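Local coordinates for protein aminoglycoside phosphotransferase (Alicyclobacillus acidocaldarius subsp. acidocaldarius, PDB 4PDY) that probably transfers a phosphate group to a small-molecule substrate, as a member of the aminoglycoside phosphotransferase family with its protein-kinase-like fold, at residues 120-123 and 124-128; 301-304 and 305-309; 273-276 and 277-281; 152-155 and 156-160; 209-212 and 213-217. All coordinates share one frame; numbering follows the deposited sequence.

Contact 1: 120-123 and 124-128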
loop_
_atom_site.group_PDB
_atom_site.type_symbol
_atom_site.label_atom_id
_atom_site.label_comp_id
_atom_site.label_asym_id
_atom_site.label_seq_id
_atom_site.Cartn_x
_atom_site.Cartn_y
_atom_site.Cartn_z
ATOM N N LEU A 120 -2.573 14.468 -6.764
ATOM C CA LEU A 120 -3.761 15.009 -7.418
ATOM C C LEU A 120 -4.998 14.487 -6.724
ATOM O O LEU A 120 -5.197 13.278 -6.665
ATOM C CB LEU A 120 -3.830 14.620 -8.903
ATOM C CG LEU A 120 -2.767 15.231 -9.788
ATOM C CD1 LEU A 120 -2.949 14.737 -11.219
ATOM C CD2 LEU A 120 -2.845 16.749 -9.736
ATOM N N PRO A 121 -5.846 15.392 -6.218
ATOM C CA PRO A 121 -7.074 14.935 -5.588
ATOM C C PRO A 121 -7.911 13.972 -6.418
ATOM O O PRO A 121 -8.443 13.012 -5.927
ATOM C CB PRO A 121 -7.815 16.241 -5.315
ATOM C CG PRO A 121 -6.731 17.225 -5.044
ATOM C CD PRO A 121 -5.650 16.844 -6.031
ATOM N N GLU A 122 -7.997 14.210 -7.719
ATOM C CA GLU A 122 -8.766 13.342 -8.578
ATOM C C GLU A 122 -8.243 11.899 -8.566
ATOM O O GLU A 122 -9.021 10.935 -8.606
ATOM C CB GLU A 122 -8.722 13.927 -10.008
ATOM C CG GLU A 122 -9.178 13.004 -11.122
ATOM C CD GLU A 122 -10.606 12.516 -10.982
ATOM O OE1 GLU A 122 -11.366 13.091 -10.157
ATOM O OE2 GLU A 122 -10.973 11.541 -11.697
ATOM N N HIS A 123 -6.928 11.756 -8.601
ATOM C CA HIS A 123 -6.325 10.430 -8.640
ATOM C C HIS A 123 -6.467 9.736 -7.285
ATOM O O HIS A 123 -6.742 8.552 -7.218
ATOM C CB HIS A 123 -4.851 10.515 -9.014
ATOM C CG HIS A 123 -4.614 10.836 -10.451
ATOM N ND1 HIS A 123 -3.541 10.328 -11.144
ATOM C CD2 HIS A 123 -5.304 11.608 -11.321
ATOM C CE1 HIS A 123 -3.571 10.783 -12.385
ATOM N NE2 HIS A 123 -4.622 11.565 -12.515
ATOM N N VAL A 124 -6.303 10.510 -6.218
ATOM C CA VAL A 124 -6.539 9.972 -4.872
ATOM C C VAL A 124 -7.999 9.552 -4.690
ATOM O O VAL A 124 -8.297 8.470 -4.170
ATOM C CB VAL A 124 -6.132 11.000 -3.809
ATOM C CG1 VAL A 124 -6.500 10.487 -2.422
ATOM C CG2 VAL A 124 -4.649 11.265 -3.847
ATOM N N ALA A 125 -8.901 10.381 -5.202
ATOM C CA ALA A 125 -10.330 10.105 -5.117
ATOM C C ALA A 125 -10.641 8.746 -5.738
ATOM O O ALA A 125 -11.366 7.925 -5.197
ATOM C CB ALA A 125 -11.118 11.192 -5.856
ATOM N N GLN A 126 -10.144 8.552 -6.963
ATOM C CA GLN A 126 -10.449 7.328 -7.691
ATOM C C GLN A 126 -9.761 6.087 -7.108
ATOM O O GLN A 126 -10.331 5.004 -7.167
ATOM C CB GLN A 126 -10.192 7.488 -9.207
ATOM C CG GLN A 126 -11.199 8.441 -9.854
ATOM C CD GLN A 126 -12.638 8.002 -9.614
ATOM O OE1 GLN A 126 -12.986 6.839 -9.800
ATOM N NE2 GLN A 126 -13.465 8.927 -9.133
ATOM N N THR A 127 -8.541 6.264 -6.606
ATOM C CA THR A 127 -7.870 5.171 -5.884
ATOM C C THR A 127 -8.670 4.751 -4.635
ATOM O O THR A 127 -8.913 3.587 -4.446
ATOM C CB THR A 127 -6.422 5.559 -5.529
ATOM O OG1 THR A 127 -5.719 5.953 -6.720
ATOM C CG2 THR A 127 -5.680 4.409 -4.879
ATOM N N ALA A 128 -9.095 5.738 -3.860
ATOM C CA ALA A 128 -9.905 5.488 -2.678
ATOM C C ALA A 128 -11.209 4.783 -3.055
ATOM O O ALA A 128 -11.623 3.829 -2.422
ATOM C CB ALA A 128 -10.185 6.794 -1.969
HETATM O O HOH W 1 -13.038 11.780 -8.871
#
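His123 O and Thr127 meet through two hydrogen bonds at the start of helix 121-137. Thr127 N gives the regular helical bond. Thr127 OG1 donates to the same oxygen, His123 O, at 2.8 Å. The two donors come from opposite faces of the carbonyl plane, which gives the buried hydroxyl an acceptor in its own helix. OG1 can fold back because it sits beside its own backbone N (chi1 -55°). Three more backbone bonds complete the first turns. Val124 N to Leu120 O is the straightest, at 172° about the hydrogen. Ala125 N reaches Pro121 O and Gln126 N reaches Glu122 O.

Leu120 is the N-cap residue and Pro121 opens the first turn. The helix belongs to the C-terminal lobe of a kinase-like phosphotransferase fold. The side chain of His123 lies about 10 Å from a bound histidine.

A water joins the two longer polar side chains. It donates to Glu122 OE1 at 2.5 Å and accepts from Gln126 NE2 at 2.9 Å. The carboxylate and amide planes are only 26° apart. Glu122 OE2 also touches Gln126 CG at 3.6 Å, but its hydrogen-bond partner is Tyr233 OH. His123 ND1 is hydrogen-bonded to Asn117 N, and the His123 ring stacks with that of Tyr233.

In van der Waals contact, the methyl Val124 CG2 lies 3.5 Å from the carbonyl Leu120 O. Val124 and Pro121 both pack against Leu273 of helix 271-284.

Contact 2: 301-304 and 305-309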
loop_
_atom_site.group_PDB
_atom_site.type_symbol
_atom_site.label_atom_id
_atom_site.label_comp_id
_atom_site.label_asym_id
_atom_site.label_seq_id
_atom_site.Cartn_x
_atom_site.Cartn_y
_atom_site.Cartn_z
ATOM N N PHE A 301 1.168 8.261 14.087
ATOM C CA PHE A 301 2.474 7.665 14.392
ATOM C C PHE A 301 3.533 8.230 13.436
ATOM O O PHE A 301 3.252 8.323 12.233
ATOM C CB PHE A 301 2.472 6.157 14.221
ATOM C CG PHE A 301 3.664 5.518 14.831
ATOM C CD1 PHE A 301 3.664 5.140 16.181
ATOM C CD2 PHE A 301 4.819 5.345 14.080
ATOM C CE1 PHE A 301 4.786 4.582 16.744
ATOM C CE2 PHE A 301 5.948 4.790 14.646
ATOM C CZ PHE A 301 5.937 4.405 15.979
ATOM N N PRO A 302 4.725 8.582 13.935
ATOM C CA PRO A 302 5.803 9.101 13.075
ATOM C C PRO A 302 6.522 7.980 12.299
ATOM O O PRO A 302 7.675 7.634 12.558
ATOM C CB PRO A 302 6.717 9.826 14.065
ATOM C CG PRO A 302 6.589 9.024 15.321
ATOM C CD PRO A 302 5.149 8.546 15.357
ATOM N N TYR A 303 5.781 7.406 11.372
ATOM C CA TYR A 303 6.220 6.252 10.620
ATOM C C TYR A 303 7.466 6.525 9.781
ATOM O O TYR A 303 8.381 5.728 9.761
ATOM C CB TYR A 303 5.089 5.812 9.680
ATOM C CG TYR A 303 5.475 4.723 8.722
ATOM C CD1 TYR A 303 5.586 3.393 9.128
ATOM C CD2 TYR A 303 5.736 5.033 7.391
ATOM C CE1 TYR A 303 5.952 2.403 8.231
ATOM C CE2 TYR A 303 6.086 4.050 6.489
ATOM C CZ TYR A 303 6.186 2.743 6.896
ATOM O OH TYR A 303 6.563 1.818 5.944
ATOM N N LEU A 304 7.487 7.663 9.101
ATOM C CA LEU A 304 8.617 7.915 8.211
ATOM C C LEU A 304 9.932 8.095 8.988
ATOM O O LEU A 304 10.939 7.475 8.649
ATOM C CB LEU A 304 8.309 9.054 7.215
ATOM C CG LEU A 304 9.337 9.569 6.215
ATOM C CD1 LEU A 304 8.648 10.044 4.940
ATOM C CD2 LEU A 304 10.081 10.729 6.850
ATOM N N PRO A 305 9.942 8.950 10.026
ATOM C CA PRO A 305 11.165 9.008 10.828
ATOM C C PRO A 305 11.605 7.644 11.373
ATOM O O PRO A 305 12.799 7.345 11.384
ATOM C CB PRO A 305 10.798 9.974 11.958
ATOM C CG PRO A 305 9.793 10.872 11.331
ATOM C CD PRO A 305 8.987 9.988 10.430
ATOM N N TRP A 306 10.646 6.831 11.841
ATOM C CA TRP A 306 10.976 5.492 12.306
ATOM C C TRP A 306 11.650 4.707 11.182
ATOM O O TRP A 306 12.692 4.119 11.364
ATOM C CB TRP A 306 9.741 4.729 12.863
ATOM C CG TRP A 306 10.105 3.320 12.967
ATOM C CD1 TRP A 306 10.955 2.746 13.889
ATOM C CD2 TRP A 306 9.843 2.312 11.989
ATOM N NE1 TRP A 306 11.181 1.440 13.561
ATOM C CE2 TRP A 306 10.539 1.155 12.382
ATOM C CE3 TRP A 306 9.091 2.284 10.811
ATOM C CZ2 TRP A 306 10.463 -0.023 11.673
ATOM C CZ3 TRP A 306 9.034 1.114 10.108
ATOM C CH2 TRP A 306 9.709 -0.021 10.541
ATOM N N ARG A 307 11.001 4.698 10.029
ATOM C CA ARG A 307 11.471 3.834 8.924
ATOM C C ARG A 307 12.878 4.228 8.428
ATOM O O ARG A 307 13.746 3.377 8.222
ATOM C CB ARG A 307 10.461 3.837 7.775
ATOM C CG ARG A 307 10.820 2.857 6.660
ATOM C CD ARG A 307 9.955 2.947 5.401
ATOM N NE ARG A 307 9.543 4.304 5.044
ATOM C CZ ARG A 307 10.096 5.082 4.108
ATOM N NH1 ARG A 307 11.138 4.675 3.390
ATOM N NH2 ARG A 307 9.603 6.297 3.900
ATOM N N ILE A 308 13.074 5.527 8.256
ATOM C CA ILE A 308 14.334 6.073 7.788
ATOM C C ILE A 308 15.449 5.843 8.828
ATOM O O ILE A 308 16.542 5.388 8.510
ATOM C CB ILE A 308 14.199 7.590 7.507
ATOM C CG1 ILE A 308 13.125 7.866 6.458
ATOM C CG2 ILE A 308 15.535 8.202 7.125
ATOM C CD1 ILE A 308 12.612 9.273 6.596
ATOM N N ALA A 309 15.154 6.138 10.107
ATOM C CA ALA A 309 16.164 5.884 11.141
ATOM C C ALA A 309 16.468 4.378 11.279
ATOM O O ALA A 309 17.621 3.985 11.479
ATOM C CB ALA A 309 15.717 6.465 12.476
#
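Tyr303 and Trp306 make the main aromatic contact at the start of helix 303-315. Tyr303 CE1 comes within 3.8 Å of Trp306 CZ3. The ring planes are 46° apart, and the two rings meet obliquely. Trp306 CG lies opposite its backbone N (chi1 166°), and this brings the six-membered ring back beside Tyr303. The indole NE1 is bonded to Asp164 of helix 154-173.

The buried side holds Phe301, Pro302, Pro305 and Ile308. Pro302 CB is 4.2 Å from Pro305 CG, and both rings rest on Leu192 of helix 189-203. At the edge of the Phe301 ring, Phe301 CE2 meets Trp306 CB at 4.2 Å. Leu304 CB sits 3.4 Å from Pro305 CD, a closeness set largely by the peptide link into proline. Ile308 packs on Ala324 of helix 319-347.

Pro302 is both the N-cap residue and the centre of an inverse gamma turn. It turns the chain from helix 289-300 into helix 303-315. The carbonyl Pro302 O accepts from Trp306 N at 3.2 Å. Arg307 N and Ile308 N then bond to Tyr303 O and Leu304 O.

The solvent side carries Arg307, which is exposed. Arg307 lays CB over one face of the Tyr303 ring. Its chain bends at chi3 (36°), which carries Arg307 NE to 3.8 Å from Tyr303 CE2. That carbon lies at the edge of the guanidinium group. Leu304 CD1 is no nearer than 4.0 Å to Arg307 NH2.

Contact 3: 273-276 and 277-281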
loop_
_atom_site.group_PDB
_atom_site.type_symbol
_atom_site.label_atom_id
_atom_site.label_comp_id
_atom_site.label_asym_id
_atom_site.label_seq_id
_atom_site.Cartn_x
_atom_site.Cartn_y
_atom_site.Cartn_z
ATOM N N LEU A 273 -6.516 16.372 -0.475
ATOM C CA LEU A 273 -6.202 14.989 -0.773
ATOM C C LEU A 273 -6.912 14.061 0.208
ATOM O O LEU A 273 -7.429 13.021 -0.202
ATOM C CB LEU A 273 -4.701 14.766 -0.720
ATOM C CG LEU A 273 -3.879 15.606 -1.717
ATOM C CD1 LEU A 273 -2.407 15.658 -1.332
ATOM C CD2 LEU A 273 -4.032 15.104 -3.147
ATOM N N ALA A 274 -6.945 14.439 1.501
ATOM C CA ALA A 274 -7.617 13.614 2.502
ATOM C C ALA A 274 -9.117 13.612 2.274
ATOM O O ALA A 274 -9.750 12.578 2.320
ATOM C CB ALA A 274 -7.286 14.086 3.903
ATOM N N TYR A 275 -9.670 14.779 1.948
ATOM C CA TYR A 275 -11.098 14.885 1.708
ATOM C C TYR A 275 -11.497 14.020 0.519
ATOM O O TYR A 275 -12.501 13.321 0.561
ATOM C CB TYR A 275 -11.504 16.331 1.472
ATOM C CG TYR A 275 -12.996 16.518 1.324
ATOM C CD1 TYR A 275 -13.845 16.330 2.404
ATOM C CD2 TYR A 275 -13.558 16.869 0.114
ATOM C CE1 TYR A 275 -15.218 16.501 2.290
ATOM C CE2 TYR A 275 -14.929 17.037 -0.021
ATOM C CZ TYR A 275 -15.756 16.853 1.075
ATOM O OH TYR A 275 -17.119 17.017 0.941
ATOM N N ALA A 276 -10.697 14.087 -0.550
ATOM C CA ALA A 276 -10.964 13.270 -1.750
ATOM C C ALA A 276 -11.027 11.779 -1.364
ATOM O O ALA A 276 -11.928 11.028 -1.766
ATOM C CB ALA A 276 -9.897 13.520 -2.809
ATOM N N CYS A 277 -10.086 11.361 -0.528
ATOM C CA CYS A 277 -10.052 9.992 -0.067
ATOM C C CYS A 277 -11.286 9.621 0.785
ATOM O O CYS A 277 -11.992 8.662 0.490
ATOM C CB CYS A 277 -8.784 9.787 0.740
ATOM S SG CYS A 277 -8.572 8.173 1.489
ATOM N N PHE A 278 -11.563 10.409 1.828
ATOM C CA PHE A 278 -12.640 10.071 2.763
ATOM C C PHE A 278 -13.986 10.081 2.031
ATOM O O PHE A 278 -14.808 9.197 2.216
ATOM C CB PHE A 278 -12.704 11.073 3.920
ATOM C CG PHE A 278 -11.549 10.985 4.891
ATOM C CD1 PHE A 278 -11.152 9.767 5.409
ATOM C CD2 PHE A 278 -10.908 12.131 5.332
ATOM C CE1 PHE A 278 -10.123 9.691 6.323
ATOM C CE2 PHE A 278 -9.877 12.056 6.258
ATOM C CZ PHE A 278 -9.481 10.835 6.742
ATOM N N LEU A 279 -14.196 11.086 1.180
ATOM C CA LEU A 279 -15.458 11.189 0.465
ATOM C C LEU A 279 -15.737 9.920 -0.352
ATOM O O LEU A 279 -16.867 9.462 -0.447
ATOM C CB LEU A 279 -15.446 12.399 -0.474
ATOM C CG LEU A 279 -16.774 12.846 -1.070
ATOM C CD1 LEU A 279 -17.654 13.442 0.023
ATOM C CD2 LEU A 279 -16.530 13.863 -2.182
ATOM N N HIS A 280 -14.688 9.372 -0.983
ATOM C CA HIS A 280 -14.881 8.236 -1.869
ATOM C C HIS A 280 -14.929 6.896 -1.156
ATOM O O HIS A 280 -15.603 5.998 -1.632
ATOM C CB HIS A 280 -13.877 8.279 -3.030
ATOM C CG HIS A 280 -14.195 9.376 -3.985
ATOM N ND1 HIS A 280 -13.839 10.682 -3.754
ATOM C CD2 HIS A 280 -14.906 9.374 -5.139
ATOM C CE1 HIS A 280 -14.331 11.447 -4.718
ATOM N NE2 HIS A 280 -14.957 10.670 -5.584
ATOM N N PHE A 281 -14.262 6.760 -0.003
ATOM C CA PHE A 281 -14.557 5.612 0.874
ATOM C C PHE A 281 -16.005 5.678 1.393
ATOM O O PHE A 281 -16.749 4.700 1.343
ATOM C CB PHE A 281 -13.560 5.515 2.047
ATOM C CG PHE A 281 -12.293 4.784 1.703
ATOM C CD1 PHE A 281 -12.225 3.406 1.845
ATOM C CD2 PHE A 281 -11.167 5.462 1.262
ATOM C CE1 PHE A 281 -11.071 2.710 1.516
ATOM C CE2 PHE A 281 -9.998 4.781 0.945
ATOM C CZ PHE A 281 -9.947 3.404 1.094
#
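His280 turns its ring back onto the carbonyl of Ala276, one helical turn earlier. Its CG stands beside its own backbone N and opposite the carbonyl carbon (chi1 -71°). This brings His280 ND1 to 2.8 Å from Ala276 O. The oxygen lies near the ring plane, at the edge. The N-H meets it in the carbonyl plane, on a lone pair. The backbone bond from His280 N to the same oxygen, Ala276 O, is weak, at 3.3 Å, so the side chain is the stronger donor. A leucine here would probably leave Ala276 O with just that weak backbone bond from this residue.

Phe278 has a similar first torsion (chi1 -70°) but a different partner. Its ring meets the preceding turn obliquely. Phe278 CD2 is 3.3 Å from Ala274 O, and Phe278 CE2 is 4.0 Å from Ala274 CB. The ring also meets that of Tyr292 edge-to-face.

Tyr275 and Leu279 both place CG opposite the backbone N, and their ends meet on the exposed side. Leu279 CD1 lies 3.7 Å from Tyr275 OH and 4.0 Å from Tyr275 CZ. The methyl group comes to the ring obliquely.

Phe278 N and Leu279 N bond to Ala274 O and Tyr275 O at 2.9 Å each. Ala274 and Phe278 touch Leu260 of helix 252-266, while His280 touches Ala125 of helix 121-137. This is a regular alpha-helix packed between helices 121-137 and 252-266, in the mainly helical C-terminal lobe typical of kinase-like phosphotransferases.

Contact 4: 152-155 and 156-160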
loop_
_atom_site.group_PDB
_atom_site.type_symbol
_atom_site.label_atom_id
_atom_site.label_comp_id
_atom_site.label_asym_id
_atom_site.label_seq_id
_atom_site.Cartn_x
_atom_site.Cartn_y
_atom_site.Cartn_z
ATOM N N ASP A 152 -3.094 -10.246 12.582
ATOM C CA ASP A 152 -3.264 -8.800 12.686
ATOM C C ASP A 152 -3.040 -8.320 14.117
ATOM O O ASP A 152 -3.806 -8.651 15.035
ATOM C CB ASP A 152 -4.643 -8.387 12.198
ATOM N N ASP A 153 -1.973 -7.541 14.290
ATOM C CA ASP A 153 -1.644 -6.934 15.562
ATOM C C ASP A 153 -1.020 -5.555 15.303
ATOM O O ASP A 153 0.198 -5.363 15.433
ATOM C CB ASP A 153 -0.686 -7.845 16.334
ATOM C CG ASP A 153 -0.209 -7.224 17.630
ATOM O OD1 ASP A 153 -0.918 -6.335 18.157
ATOM O OD2 ASP A 153 0.883 -7.617 18.103
ATOM N N VAL A 154 -1.867 -4.601 14.925
ATOM C CA VAL A 154 -1.384 -3.269 14.574
ATOM C C VAL A 154 -0.805 -2.552 15.808
ATOM O O VAL A 154 0.212 -1.879 15.701
ATOM C CB VAL A 154 -2.454 -2.432 13.817
ATOM C CG1 VAL A 154 -3.614 -2.030 14.721
ATOM C CG2 VAL A 154 -1.839 -1.192 13.196
ATOM N N PHE A 155 -1.429 -2.690 16.983
ATOM C CA PHE A 155 -0.854 -2.082 18.181
ATOM C C PHE A 155 0.590 -2.565 18.411
ATOM O O PHE A 155 1.487 -1.762 18.631
ATOM C CB PHE A 155 -1.698 -2.339 19.437
ATOM C CG PHE A 155 -1.038 -1.855 20.701
ATOM C CD1 PHE A 155 -1.117 -0.515 21.071
ATOM C CD2 PHE A 155 -0.319 -2.729 21.511
ATOM C CE1 PHE A 155 -0.510 -0.064 22.228
ATOM C CE2 PHE A 155 0.319 -2.265 22.646
ATOM C CZ PHE A 155 0.226 -0.938 23.008
ATOM N N GLY A 156 0.800 -3.877 18.377
ATOM C CA GLY A 156 2.120 -4.445 18.675
ATOM C C GLY A 156 3.169 -3.979 17.684
ATOM O O GLY A 156 4.316 -3.751 18.051
ATOM N N LEU A 157 2.771 -3.855 16.426
ATOM C CA LEU A 157 3.670 -3.383 15.381
ATOM C C LEU A 157 4.168 -1.972 15.693
ATOM O O LEU A 157 5.369 -1.697 15.693
ATOM C CB LEU A 157 2.932 -3.409 14.043
ATOM C CG LEU A 157 3.651 -2.892 12.803
ATOM C CD1 LEU A 157 4.762 -3.842 12.365
ATOM C CD2 LEU A 157 2.622 -2.718 11.696
ATOM N N PHE A 158 3.236 -1.083 16.013
ATOM C CA PHE A 158 3.592 0.286 16.310
ATOM C C PHE A 158 4.296 0.436 17.665
ATOM O O PHE A 158 5.195 1.276 17.801
ATOM C CB PHE A 158 2.386 1.207 16.146
ATOM C CG PHE A 158 2.079 1.528 14.690
ATOM C CD1 PHE A 158 2.911 2.362 13.958
ATOM C CD2 PHE A 158 1.003 0.958 14.043
ATOM C CE1 PHE A 158 2.656 2.650 12.623
ATOM C CE2 PHE A 158 0.737 1.237 12.710
ATOM C CZ PHE A 158 1.558 2.088 12.008
ATOM N N GLN A 159 3.909 -0.380 18.661
ATOM C CA GLN A 159 4.620 -0.364 19.933
ATOM C C GLN A 159 6.101 -0.710 19.741
ATOM O O GLN A 159 6.982 -0.075 20.312
ATOM C CB GLN A 159 3.978 -1.320 20.920
ATOM C CG GLN A 159 4.682 -1.342 22.252
ATOM C CD GLN A 159 3.913 -2.155 23.247
ATOM O OE1 GLN A 159 3.726 -3.360 23.073
ATOM N NE2 GLN A 159 3.423 -1.490 24.269
ATOM N N ALA A 160 6.364 -1.720 18.915
ATOM C CA ALA A 160 7.728 -2.137 18.646
ATOM C C ALA A 160 8.508 -1.038 17.922
ATOM O O ALA A 160 9.666 -0.764 18.241
ATOM C CB ALA A 160 7.727 -3.421 17.824
#
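Asp153 holds its carboxylate opposite its backbone N (chi1 175°), which swings OD1 round to Gly156 N. The capping bond from Gly156 N to Asp153 OD1 is 3.0 Å long. The N-H arrives from above the carboxylate plane, 54° out of it. Asp153 is thus the N-cap of helix 154-173. Its carbonyl also accepts from Leu157 N. The negative group probably suits the positive end of the helix dipole. Asp153 OD2 lies 3.5 Å from Gly156 CA, and a CB on Gly156 would probably clash with OD2 as placed.

Phe155 has the same first torsion, and its ring reaches Gln159. Gln159 CB lies over one face, offset toward the rim. The extended Gln159 chain brings its NE2 to 3.5 Å from Phe155 CZ, with amide and ring planes 67° apart.

Val154 CG2 touches the edge of the Phe158 ring, in its plane, 3.6 Å from Phe158 CE2. Phe158 N donates to Val154 O, and Gln159 N to Phe155 O at 2.8 Å.

Helix 189-203 packs against this end. Val154 and Phe155 touch its Phe203, and Phe155 and Phe158 touch its Leu200. Phe158 also meets Phe301, just before helix 303-315.

Contact 5: 209-212 and 213-217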
loop_
_atom_site.group_PDB
_atom_site.type_symbol
_atom_site.label_atom_id
_atom_site.label_comp_id
_atom_site.label_asym_id
_atom_site.label_seq_id
_atom_site.Cartn_x
_atom_site.Cartn_y
_atom_site.Cartn_z
ATOM N N ILE A 209 -10.366 -0.240 19.005
ATOM C CA ILE A 209 -10.337 -1.687 19.110
ATOM C C ILE A 209 -11.657 -2.329 18.651
ATOM O O ILE A 209 -11.660 -3.352 17.964
ATOM C CB ILE A 209 -10.003 -2.087 20.560
ATOM C CG1 ILE A 209 -8.561 -1.677 20.877
ATOM C CG2 ILE A 209 -10.225 -3.585 20.782
ATOM C CD1 ILE A 209 -8.223 -1.582 22.356
ATOM N N ALA A 210 -12.780 -1.752 19.065
ATOM C CA ALA A 210 -14.079 -2.262 18.647
ATOM C C ALA A 210 -14.239 -2.234 17.126
ATOM O O ALA A 210 -14.771 -3.176 16.539
ATOM C CB ALA A 210 -15.194 -1.465 19.322
ATOM N N TYR A 211 -13.764 -1.161 16.507
ATOM C CA TYR A 211 -13.764 -1.080 15.046
ATOM C C TYR A 211 -12.935 -2.202 14.389
ATOM O O TYR A 211 -13.409 -2.891 13.471
ATOM C CB TYR A 211 -13.277 0.293 14.594
ATOM C CG TYR A 211 -12.912 0.290 13.134
ATOM C CD1 TYR A 211 -13.890 0.393 12.152
ATOM C CD2 TYR A 211 -11.590 0.138 12.737
ATOM C CE1 TYR A 211 -13.543 0.341 10.795
ATOM C CE2 TYR A 211 -11.255 0.082 11.398
ATOM C CZ TYR A 211 -12.236 0.167 10.453
ATOM O OH TYR A 211 -11.876 0.145 9.127
ATOM N N LEU A 212 -11.720 -2.398 14.888
ATOM C CA LEU A 212 -10.810 -3.366 14.295
ATOM C C LEU A 212 -11.388 -4.764 14.439
ATOM O O LEU A 212 -11.368 -5.554 13.513
ATOM C CB LEU A 212 -9.415 -3.256 14.910
ATOM C CG LEU A 212 -8.692 -1.915 14.662
ATOM C CD1 LEU A 212 -7.457 -1.790 15.530
ATOM C CD2 LEU A 212 -8.291 -1.774 13.197
ATOM N N GLU A 213 -11.938 -5.057 15.612
ATOM C CA GLU A 213 -12.522 -6.374 15.839
ATOM C C GLU A 213 -13.766 -6.622 15.001
ATOM O O GLU A 213 -13.967 -7.741 14.491
ATOM C CB GLU A 213 -12.835 -6.559 17.314
ATOM C CG GLU A 213 -11.605 -6.573 18.200
ATOM C CD GLU A 213 -11.944 -6.605 19.690
ATOM O OE1 GLU A 213 -13.077 -6.225 20.083
ATOM O OE2 GLU A 213 -11.058 -7.006 20.472
ATOM N N ALA A 214 -14.615 -5.611 14.867
ATOM C CA ALA A 214 -15.808 -5.727 14.025
ATOM C C ALA A 214 -15.421 -5.983 12.566
ATOM O O ALA A 214 -16.036 -6.812 11.897
ATOM C CB ALA A 214 -16.646 -4.472 14.128
ATOM N N GLU A 215 -14.412 -5.272 12.074
ATOM C CA GLU A 215 -13.905 -5.493 10.706
ATOM C C GLU A 215 -13.390 -6.907 10.515
ATOM O O GLU A 215 -13.672 -7.538 9.495
ATOM C CB GLU A 215 -12.820 -4.473 10.385
ATOM C CG GLU A 215 -13.357 -3.110 9.979
ATOM C CD GLU A 215 -13.897 -3.088 8.552
ATOM O OE1 GLU A 215 -13.123 -3.267 7.595
ATOM O OE2 GLU A 215 -15.110 -2.895 8.386
ATOM N N ARG A 216 -12.642 -7.412 11.499
ATOM C CA ARG A 216 -12.155 -8.794 11.477
ATOM C C ARG A 216 -13.303 -9.785 11.325
ATOM O O ARG A 216 -13.194 -10.753 10.567
ATOM C CB ARG A 216 -11.340 -9.115 12.741
ATOM C CG ARG A 216 -10.627 -10.466 12.692
ATOM C CD ARG A 216 -9.386 -10.498 13.578
ATOM N NE ARG A 216 -8.975 -11.867 13.888
ATOM C CZ ARG A 216 -7.819 -12.205 14.452
ATOM N NH1 ARG A 216 -6.928 -11.276 14.770
ATOM N NH2 ARG A 216 -7.549 -13.480 14.696
ATOM N N SER A 217 -14.408 -9.527 12.019
ATOM C CA SER A 217 -15.568 -10.404 11.953
ATOM C C SER A 217 -16.328 -10.321 10.628
ATOM O O SER A 217 -16.680 -11.353 10.063
ATOM C CB SER A 217 -16.504 -10.130 13.145
ATOM O OG SER A 217 -17.650 -10.956 13.091
#
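Tyr211 O accepts from Glu215 N at 2.9 Å, the i to i+4 bond of one helical turn. The same two residues also meet through their side chains. Glu215 CG sits over one face of the Tyr211 ring, 3.9 Å from its centroid, in a CH-pi contact. Glu215 CG is 3.5 Å from Tyr211 CZ, its nearest ring atom. The bend at chi2 (-76°) brings the carboxylate over to the ring, and its last torsion leaves the planes 4° apart. The polar ends go elsewhere. Glu215 OE1 accepts from Arg252 N, and Tyr211 OH is hydrogen-bonded to Glu291 OE2 and Ala253 N. A valine in place of Tyr211 would probably leave the Glu215 methylene without its aromatic cover and Glu291 without its hydroxyl partner.

These residues lie within helix 206-218, part of the helical lobe. The buried face of the helix, with Tyr211 and Glu215, packs on Pro251. Tyr211 also touches Ser290 and Ala294 of helix 289-300. Regular backbone bonds run along the helix. Glu213 N reaches Ile209 O at 2.9 Å, Ala214 N reaches Ala210 O, and Arg216 N reaches Leu212 O.

On another side, Ile209 and Glu213 lie alongside each other and point the same way. Ile209 CG2 is 3.5 Å from Glu213 OE2. Glu213 CG stands beside its own backbone N (chi1 -65°) and lies 3.2 Å from Ile209 O. Ala214 CB rests 3.3 Å from Ala210 O on the exposed surface.

Along the chain the order is contact 1, contact 4, contact 5, contact 3, contact 2. Each lies on a different helix: 121-137, 154-173, 206-218, 271-284 and 303-315. Contacts 1 and 3 have centres about 8 Å apart and touch, through Pro121 with Ala276 and Ala128 with Phe281. Contact 4 bridges two others. Its Phe158 meets Phe301 of contact 2, centres about 14 Å apart. Its Val154 meets Leu212 of contact 5, whose centre is about 15 Å from that of contact 4. Contacts 1 and 4 have centres about 28 Å apart, on opposite sides of the chain's centre. Residues distant in sequence are thus joined within one helical lobe.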